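Local structure of glutathione S-transferase (Burkholderia glumae, 4ISD) at residues 6-12 with 61-67; 56-60 with 71-75; 27-33 with 90-94. The protein binds glutathione and probably conjugates it, through its thiol, to electrophilic substrates. One frame throughout, in Å; residues are numbered along the deposited sequence.

Interaction 1. Residues 6-12 with 61-67; sequences KPITLYV and VPTLQHD. With GSH (glutathione), chain F.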
# COMPACT_ATOMS: atom_id res chain seq x y z
N LYS A 6 -0.84 -4.27 25.75
CA LYS A 6 -0.66 -2.82 25.65
C LYS A 6 -1.99 -2.20 25.24
O LYS A 6 -2.75 -2.79 24.47
CB LYS A 6 0.41 -2.47 24.61
CG LYS A 6 1.70 -3.27 24.71
CD LYS A 6 2.43 -2.97 26.00
CE LYS A 6 3.73 -3.75 26.11
NZ LYS A 6 4.36 -3.51 27.43
N PRO A 7 -2.29 -1.00 25.77
CA PRO A 7 -3.49 -0.25 25.39
C PRO A 7 -3.51 0.05 23.90
O PRO A 7 -2.46 0.27 23.30
CB PRO A 7 -3.36 1.05 26.19
CG PRO A 7 -1.94 1.08 26.67
CD PRO A 7 -1.54 -0.34 26.85
N ILE A 8 -4.69 0.04 23.30
CA ILE A 8 -4.83 0.26 21.86
C ILE A 8 -5.97 1.25 21.60
O ILE A 8 -7.04 1.16 22.20
CB ILE A 8 -5.06 -1.09 21.11
CG1 ILE A 8 -3.85 -2.01 21.26
CG2 ILE A 8 -5.36 -0.84 19.63
CD1 ILE A 8 -4.01 -3.40 20.63
N THR A 9 -5.72 2.21 20.71
CA THR A 9 -6.75 3.17 20.32
C THR A 9 -6.86 3.21 18.81
O THR A 9 -5.86 3.07 18.10
CB THR A 9 -6.45 4.59 20.84
OG1 THR A 9 -6.32 4.57 22.27
CG2 THR A 9 -7.57 5.54 20.46
N LEU A 10 -8.07 3.40 18.31
CA LEU A 10 -8.28 3.49 16.87
C LEU A 10 -9.00 4.80 16.55
O LEU A 10 -10.01 5.14 17.17
CB LEU A 10 -9.04 2.26 16.36
CG LEU A 10 -9.24 2.09 14.86
CD1 LEU A 10 -7.97 1.61 14.18
CD2 LEU A 10 -10.39 1.12 14.57
N TYR A 11 -8.43 5.54 15.61
CA TYR A 11 -8.98 6.80 15.13
C TYR A 11 -9.71 6.50 13.83
O TYR A 11 -9.14 5.91 12.91
CB TYR A 11 -7.86 7.85 14.90
CG TYR A 11 -7.19 8.29 16.19
CD1 TYR A 11 -6.18 7.52 16.78
CD2 TYR A 11 -7.59 9.46 16.85
CE1 TYR A 11 -5.59 7.89 17.98
CE2 TYR A 11 -7.01 9.84 18.05
CZ TYR A 11 -6.00 9.06 18.61
OH TYR A 11 -5.41 9.42 19.80
N VAL A 12 -10.97 6.89 13.77
CA VAL A 12 -11.79 6.64 12.58
C VAL A 12 -12.54 7.92 12.25
O VAL A 12 -12.56 8.84 13.06
CB VAL A 12 -12.79 5.44 12.79
CG1 VAL A 12 -12.04 4.14 13.05
CG2 VAL A 12 -13.75 5.72 13.94
N VAL A 61 -7.73 9.09 8.28
CA VAL A 61 -8.16 7.98 9.12
C VAL A 61 -8.12 6.74 8.24
O VAL A 61 -8.30 6.84 7.03
CB VAL A 61 -9.59 8.20 9.67
CG1 VAL A 61 -9.60 9.31 10.72
CG2 VAL A 61 -10.56 8.53 8.54
N PRO A 62 -7.84 5.56 8.82
CA PRO A 62 -7.55 5.28 10.23
C PRO A 62 -6.11 5.60 10.67
O PRO A 62 -5.18 5.69 9.86
CB PRO A 62 -7.74 3.76 10.30
CG PRO A 62 -7.26 3.32 8.94
CD PRO A 62 -7.87 4.33 8.02
N THR A 63 -5.95 5.77 11.98
CA THR A 63 -4.65 5.81 12.61
C THR A 63 -4.70 4.91 13.85
O THR A 63 -5.69 4.93 14.59
CB THR A 63 -4.29 7.22 13.05
OG1 THR A 63 -4.18 8.06 11.89
CG2 THR A 63 -2.97 7.23 13.82
N LEU A 64 -3.65 4.12 14.07
CA LEU A 64 -3.60 3.24 15.23
C LEU A 64 -2.62 3.79 16.27
O LEU A 64 -1.51 4.19 15.94
CB LEU A 64 -3.18 1.83 14.81
CG LEU A 64 -2.94 0.78 15.91
CD1 LEU A 64 -4.25 0.15 16.38
CD2 LEU A 64 -1.96 -0.29 15.44
N GLN A 65 -3.05 3.82 17.53
CA GLN A 65 -2.13 4.06 18.63
C GLN A 65 -1.94 2.78 19.44
O GLN A 65 -2.87 2.31 20.11
CB GLN A 65 -2.61 5.18 19.54
CG GLN A 65 -1.71 5.34 20.74
CD GLN A 65 -1.71 6.75 21.31
OE1 GLN A 65 -2.62 7.54 21.05
NE2 GLN A 65 -0.68 7.07 22.09
N HIS A 66 -0.74 2.23 19.36
CA HIS A 66 -0.39 1.01 20.07
C HIS A 66 0.58 1.34 21.19
O HIS A 66 1.76 1.57 20.96
CB HIS A 66 0.23 -0.02 19.12
CG HIS A 66 0.45 -1.36 19.77
ND1 HIS A 66 1.70 -1.80 20.14
CD2 HIS A 66 -0.41 -2.34 20.11
CE1 HIS A 66 1.60 -3.00 20.69
NE2 HIS A 66 0.33 -3.35 20.68
N ASP A 67 0.05 1.35 22.40
CA ASP A 67 0.78 1.78 23.59
C ASP A 67 1.23 3.23 23.39
O ASP A 67 0.47 4.15 23.69
CB ASP A 67 1.94 0.83 23.90
CG ASP A 67 2.56 1.08 25.27
OD1 ASP A 67 2.41 2.19 25.82
OD2 ASP A 67 3.20 0.15 25.80
N1 GSH F . -4.42 4.15 1.92
CA1 GSH F . -5.09 4.74 3.06
C1 GSH F . -5.40 3.74 4.14
O11 GSH F . -5.58 2.52 3.88
O12 GSH F . -5.45 4.15 5.33
CB1 GSH F . -6.30 5.55 2.67
CG1 GSH F . -6.82 6.29 3.92
CD1 GSH F . -7.93 7.28 3.50
OE1 GSH F . -8.12 7.52 2.31
N2 GSH F . -8.76 7.92 4.52
CA2 GSH F . -9.82 8.84 4.19
C2 GSH F . -9.50 10.21 4.73
O2 GSH F . -8.90 10.34 5.78
CB2 GSH F . -11.12 8.41 4.79
SG2 GSH F . -12.33 8.27 3.49
N3 GSH F . -9.92 11.39 4.02
CA3 GSH F . -9.58 12.68 4.60
C3 GSH F . -8.54 13.30 3.71
O31 GSH F . -7.84 12.57 2.95
O32 GSH F . -8.38 14.56 3.72
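Antiparallel pairing of strands 8-12 and 63-66 joins the two central strands of the thioredoxin-like N-terminal domain of this glutathione transferase, and illustrates how one sheet can serve both a core and a ligand site. The axes of the two strands make an angle of 167°. Thr9 with Gln65 and Tyr11 with Thr63 are the hydrogen-bonded pairs: Thr9 and Gln65 exchange both of their bonds, whereas the return bond from Thr63 N to Tyr11 O is weak. Beyond the last bridge, Asp67 N still reaches Pro7 O, at 2.9 Å.

Ile8, Leu10, Leu64 and His66 share one face of the sheet, against which helices 19-31 and 74-84 pack. Here CG2 of Ile8 meets CD1 of Leu64 at 3.6 Å. CG1 of Ile8 approaches CD2 of His66 obliquely, while CB of Lys6 lies over one face of that imidazole; NE2 of His66 is hydrogen-bonded to the hydroxyl of Tyr85. The opposite face carries Thr9, Tyr11, Thr63 and Gln65. With CG beside the backbone N (chi1 -67°), the Tyr11 ring turns its edge to its own pair, CD1 lying 3.4 Å from Thr63 O, close to the ring plane. Farther out, Tyr11 OH, which has a weak hydrogen bond with Arg38, is 3.6 Å from Gln65 OE1, and ring and amide planes are only 23° apart. Thr63 turns its hydroxyl to Ser72.

At the other end the pairing runs into the cis peptide before Pro62, the cis-proline turn known from thioredoxin folds, where Pro62 CA makes a CA-H...O contact with Tyr11 O. CG1 of Val61 packs on Val12, leaving the backbone of Val61 to glutathione in the manner of an added strand: its N donates to O2 of the ligand at 3.0 Å, and its O accepts from the ligand N2 at 2.8 Å.

Interaction 2. Residues 56-60 with 71-75; sequences SLTRR and LSESS. With GSH (glutathione), chain F.
The guanidinium of Arg60 meets the carboxylate of Glu73 nearly coplanar, the two planes 27° apart, with Glu73 at the edge and glutathione over one face, its CB1 3.5 Å above the plane. NH1 donates to the syn lone pair of Glu73 OE2 in an almost straight salt bridge of 2.8 Å; Ser113 of the second subunit also bonds NH1. Bent at chi2 (-68°), the Glu73 chain folds back to bring its other oxygen, OE1, to 2.8 Å from N1 of glutathione. Next in the chain, at the start of helix 74-84, Ser74 holds the gamma-glutamyl carboxylate twice, by N to O12 and by OG to O11.

A second polar cluster lies behind the site. Ser56 OG and Ser72 OG share a hydrogen bond of 2.9 Å, and Ser72 OG also bonds Thr63. A water links Ser72 OG to Leu57 N, and Thr58 OG1 accepts from Arg60 N in an ST turn that sets the backbone leading to the arginine. The carboxylate of Glu73 thus stands between two positive groups, the arginine and the probably protonated ligand amine, which would favour its ionised form and hold the gamma-glutamyl end of glutathione.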
# COMPACT_ATOMS: atom_id res chain seq x y z
N SER A 56 -1.09 11.67 13.66
CA SER A 56 -1.08 11.12 12.31
C SER A 56 -0.28 11.92 11.31
O SER A 56 -0.64 13.04 10.95
CB SER A 56 -2.51 11.00 11.78
OG SER A 56 -2.46 10.58 10.43
N LEU A 57 0.79 11.32 10.83
CA LEU A 57 1.65 11.93 9.82
C LEU A 57 0.88 12.26 8.52
O LEU A 57 1.14 13.28 7.90
CB LEU A 57 2.83 11.01 9.52
CG LEU A 57 3.73 11.46 8.38
CD1 LEU A 57 4.50 12.70 8.81
CD2 LEU A 57 4.66 10.32 7.95
N THR A 58 -0.05 11.41 8.13
CA THR A 58 -0.74 11.56 6.84
C THR A 58 -2.01 12.41 6.91
O THR A 58 -2.53 12.83 5.87
CB THR A 58 -1.15 10.20 6.31
OG1 THR A 58 -2.18 9.66 7.16
CG2 THR A 58 0.03 9.27 6.31
N ARG A 59 -2.52 12.63 8.12
CA ARG A 59 -3.79 13.33 8.34
C ARG A 59 -4.96 12.64 7.64
O ARG A 59 -5.84 13.29 7.09
CB ARG A 59 -3.71 14.78 7.92
CG ARG A 59 -2.60 15.58 8.61
CD ARG A 59 -2.79 17.05 8.32
NE ARG A 59 -1.56 17.70 7.90
CZ ARG A 59 -1.53 18.88 7.28
NH1 ARG A 59 -2.65 19.52 7.01
NH2 ARG A 59 -0.36 19.41 6.94
N ARG A 60 -4.95 11.31 7.67
CA ARG A 60 -6.09 10.54 7.23
C ARG A 60 -6.46 9.49 8.28
O ARG A 60 -5.63 9.08 9.10
CB ARG A 60 -5.79 9.90 5.88
CG ARG A 60 -5.40 10.91 4.81
CD ARG A 60 -5.53 10.33 3.41
NE ARG A 60 -4.64 9.20 3.21
CZ ARG A 60 -4.44 8.61 2.03
NH1 ARG A 60 -3.60 7.59 1.91
NH2 ARG A 60 -5.10 9.07 0.97
N LEU A 71 0.49 4.96 14.19
CA LEU A 71 0.66 4.40 12.86
C LEU A 71 -0.58 4.64 12.01
O LEU A 71 -1.68 4.26 12.42
CB LEU A 71 0.94 2.89 12.97
CG LEU A 71 1.34 2.20 11.67
CD1 LEU A 71 2.70 2.68 11.22
CD2 LEU A 71 1.34 0.69 11.81
N SER A 72 -0.42 5.26 10.85
CA SER A 72 -1.52 5.41 9.88
C SER A 72 -1.42 4.41 8.71
O SER A 72 -0.55 3.54 8.72
CB SER A 72 -1.59 6.85 9.36
OG SER A 72 -2.31 7.69 10.27
N GLU A 73 -2.32 4.53 7.73
CA GLU A 73 -2.39 3.59 6.60
C GLU A 73 -2.81 2.19 7.05
O GLU A 73 -2.00 1.44 7.64
CB GLU A 73 -1.09 3.53 5.78
CG GLU A 73 -0.71 4.84 5.09
CD GLU A 73 -1.68 5.21 3.99
OE1 GLU A 73 -1.93 4.33 3.13
OE2 GLU A 73 -2.21 6.35 3.99
N SER A 74 -4.07 1.85 6.75
CA SER A 74 -4.72 0.64 7.23
C SER A 74 -3.99 -0.66 6.87
O SER A 74 -3.95 -1.59 7.69
CB SER A 74 -6.17 0.59 6.73
OG SER A 74 -6.23 0.33 5.34
N SER A 75 -3.41 -0.72 5.68
CA SER A 75 -2.63 -1.91 5.32
C SER A 75 -1.39 -2.04 6.22
O SER A 75 -1.08 -3.13 6.71
CB SER A 75 -2.25 -1.92 3.82
OG SER A 75 -1.23 -0.98 3.49
N1 GSH F . -4.42 4.15 1.92
CA1 GSH F . -5.09 4.74 3.06
C1 GSH F . -5.40 3.74 4.14
O11 GSH F . -5.58 2.52 3.88
O12 GSH F . -5.45 4.15 5.33
CB1 GSH F . -6.30 5.55 2.67
CG1 GSH F . -6.82 6.29 3.92
CD1 GSH F . -7.93 7.28 3.50
OE1 GSH F . -8.12 7.52 2.31
N2 GSH F . -8.76 7.92 4.52
CA2 GSH F . -9.82 8.84 4.19
C2 GSH F . -9.50 10.21 4.73
O2 GSH F . -8.90 10.34 5.78
CB2 GSH F . -11.12 8.41 4.79
SG2 GSH F . -12.33 8.27 3.49
N3 GSH F . -9.92 11.39 4.02
CA3 GSH F . -9.58 12.68 4.60
C3 GSH F . -8.54 13.30 3.71
O31 GSH F . -7.84 12.57 2.95
O32 GSH F . -8.38 14.56 3.72
O HOH W 1 0.48 8.69 11.13

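Interaction 3. Residues 27-33 with 90-94; sequences VLKEKGL and YAAVL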
# COMPACT_ATOMS: atom_id res chain seq x y z
N VAL A 27 -9.32 -6.01 11.58
CA VAL A 27 -8.11 -6.72 11.99
C VAL A 27 -8.07 -6.92 13.50
O VAL A 27 -7.85 -8.04 13.99
CB VAL A 27 -6.84 -5.99 11.50
CG1 VAL A 27 -5.60 -6.69 12.01
CG2 VAL A 27 -6.83 -5.95 10.00
N LEU A 28 -8.31 -5.84 14.24
CA LEU A 28 -8.30 -5.88 15.70
C LEU A 28 -9.32 -6.88 16.20
O LEU A 28 -9.02 -7.72 17.06
CB LEU A 28 -8.62 -4.49 16.27
CG LEU A 28 -7.55 -3.41 16.09
CD1 LEU A 28 -8.16 -2.01 16.13
CD2 LEU A 28 -6.46 -3.54 17.16
N LYS A 29 -10.52 -6.82 15.63
CA LYS A 29 -11.59 -7.69 16.09
C LYS A 29 -11.31 -9.15 15.79
O LYS A 29 -11.56 -10.00 16.64
CB LYS A 29 -12.92 -7.23 15.52
CG LYS A 29 -13.63 -6.24 16.43
CD LYS A 29 -14.23 -6.97 17.62
CE LYS A 29 -14.97 -6.02 18.55
NZ LYS A 29 -14.07 -4.95 19.05
N GLU A 30 -10.78 -9.46 14.61
CA GLU A 30 -10.46 -10.85 14.28
C GLU A 30 -9.50 -11.48 15.29
O GLU A 30 -9.63 -12.66 15.62
CB GLU A 30 -9.81 -10.93 12.89
CG GLU A 30 -10.74 -10.56 11.77
CD GLU A 30 -11.83 -11.58 11.55
OE1 GLU A 30 -11.63 -12.77 11.90
OE2 GLU A 30 -12.89 -11.19 11.01
N LYS A 31 -8.55 -10.67 15.77
CA LYS A 31 -7.50 -11.14 16.67
C LYS A 31 -7.94 -11.18 18.12
O LYS A 31 -7.22 -11.72 18.97
CB LYS A 31 -6.27 -10.24 16.56
CG LYS A 31 -5.68 -10.12 15.17
CD LYS A 31 -4.30 -9.51 15.26
CE LYS A 31 -3.26 -10.35 14.56
NZ LYS A 31 -3.09 -9.97 13.13
N GLY A 32 -9.12 -10.60 18.40
CA GLY A 32 -9.70 -10.60 19.74
C GLY A 32 -9.06 -9.60 20.70
O GLY A 32 -9.04 -9.82 21.91
N LEU A 33 -8.54 -8.50 20.16
CA LEU A 33 -7.83 -7.49 20.96
C LEU A 33 -8.76 -6.42 21.56
O LEU A 33 -9.78 -6.05 20.96
CB LEU A 33 -6.73 -6.82 20.12
CG LEU A 33 -5.50 -7.65 19.71
CD1 LEU A 33 -4.74 -7.02 18.54
CD2 LEU A 33 -4.56 -7.86 20.90
N TYR A 90 -2.39 -15.85 18.13
CA TYR A 90 -3.46 -14.96 17.71
C TYR A 90 -3.89 -15.31 16.29
O TYR A 90 -3.08 -15.81 15.51
CB TYR A 90 -2.97 -13.50 17.72
CG TYR A 90 -2.70 -12.92 19.09
CD1 TYR A 90 -1.41 -12.92 19.63
CD2 TYR A 90 -3.72 -12.37 19.84
CE1 TYR A 90 -1.16 -12.38 20.90
CE2 TYR A 90 -3.48 -11.83 21.11
CZ TYR A 90 -2.20 -11.84 21.63
OH TYR A 90 -1.98 -11.30 22.88
N ALA A 91 -5.14 -15.04 15.93
CA ALA A 91 -5.58 -15.25 14.54
C ALA A 91 -4.79 -14.34 13.59
O ALA A 91 -4.64 -13.14 13.85
CB ALA A 91 -7.05 -14.98 14.41
N ALA A 92 -4.30 -14.92 12.49
CA ALA A 92 -3.62 -14.14 11.46
C ALA A 92 -4.58 -13.52 10.46
O ALA A 92 -5.53 -14.16 10.01
CB ALA A 92 -2.61 -15.01 10.72
N VAL A 93 -4.31 -12.27 10.10
CA VAL A 93 -5.12 -11.59 9.10
C VAL A 93 -4.45 -11.62 7.73
O VAL A 93 -5.04 -11.18 6.73
CB VAL A 93 -5.38 -10.14 9.51
CG1 VAL A 93 -6.13 -10.12 10.85
CG2 VAL A 93 -4.06 -9.35 9.57
N LEU A 94 -3.22 -12.15 7.69
CA LEU A 94 -2.50 -12.35 6.44
C LEU A 94 -2.18 -13.83 6.22
O LEU A 94 -1.86 -14.55 7.17
CB LEU A 94 -1.19 -11.55 6.42
CG LEU A 94 -1.19 -10.05 6.11
CD1 LEU A 94 0.26 -9.57 5.91
CD2 LEU A 94 -2.08 -9.70 4.90
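The last turn of helix 19-31 meets the extended loop 90-94 without a backbone hydrogen bond, coming closest at Lys31 and Ala91, whose CA atoms are 5.0 Å apart; Gly32, with positive phi, ends the helix in a Schellman motif. Contact therefore rests on side chains, which meet one another and backbone carbonyls. Near the start, the side chains of Val27 and Val93 cross at about a right angle, CG1 of Val27 lying 3.7 Å from CG1 of Val93. CG1 of Val27 also faces CG2 of Val93, so one methyl meets both branches of the loop valine. Ile168 touches both valines, extending this apolar patch toward helix 168-177, and CB of Glu30 adds a looser contact with CG1 of Val93.

Lys31 runs across the loop instead. Bends at chi3 (127°) and chi4 (90°) carry CE to 3.2 Å from Ala91 O and leave NZ beside the Val93 methyls, CG2 being 3.7 Å away. Nearby, CB of Ala91 touches the carbonyl oxygen of Glu30. Tyr90 closes the far end: its ring presents an edge to Lys31 O, which lies in the ring plane 3.7 Å from CD2, while CD2 of Leu33 approaches CE2 obliquely at 4.1 Å.

The charges find their partners beyond the two segments. Glu30 forms a salt bridge with Arg201 and a hydrogen bond with Ser203, and Lys31 NZ forms a salt bridge with Asp82, whose OD1 also accepts from Val93 N. That carboxylate oxygen thus ties the buried lysine and the loop backbone to helix 74-84, and its negative charge probably helps to stabilise the ammonium group.

How the interactions relate
Interactions 1 and 2 both contribute to one glutathione site, their centres 10 Å apart, with Gln46, Arg112 and Ser113 of the second subunit adding further bonds. The first meets the middle of the tripeptide through backbone, the second its gamma-glutamyl end through side chains and the backbone N of Ser74. They touch where Thr63 OG1 and Ser72 OG probably share a hydrogen bond. Interaction 3 lies at the end of helix 19-31, which packs on the Ile8 and Leu10 face of the sheet. Its segment 27-33 touches strand 8-13 through Leu28 and Leu33, but the side chain of Val27 is about 11 Å from glutathione, and interaction 2 is about 6 Å away between nearest atoms.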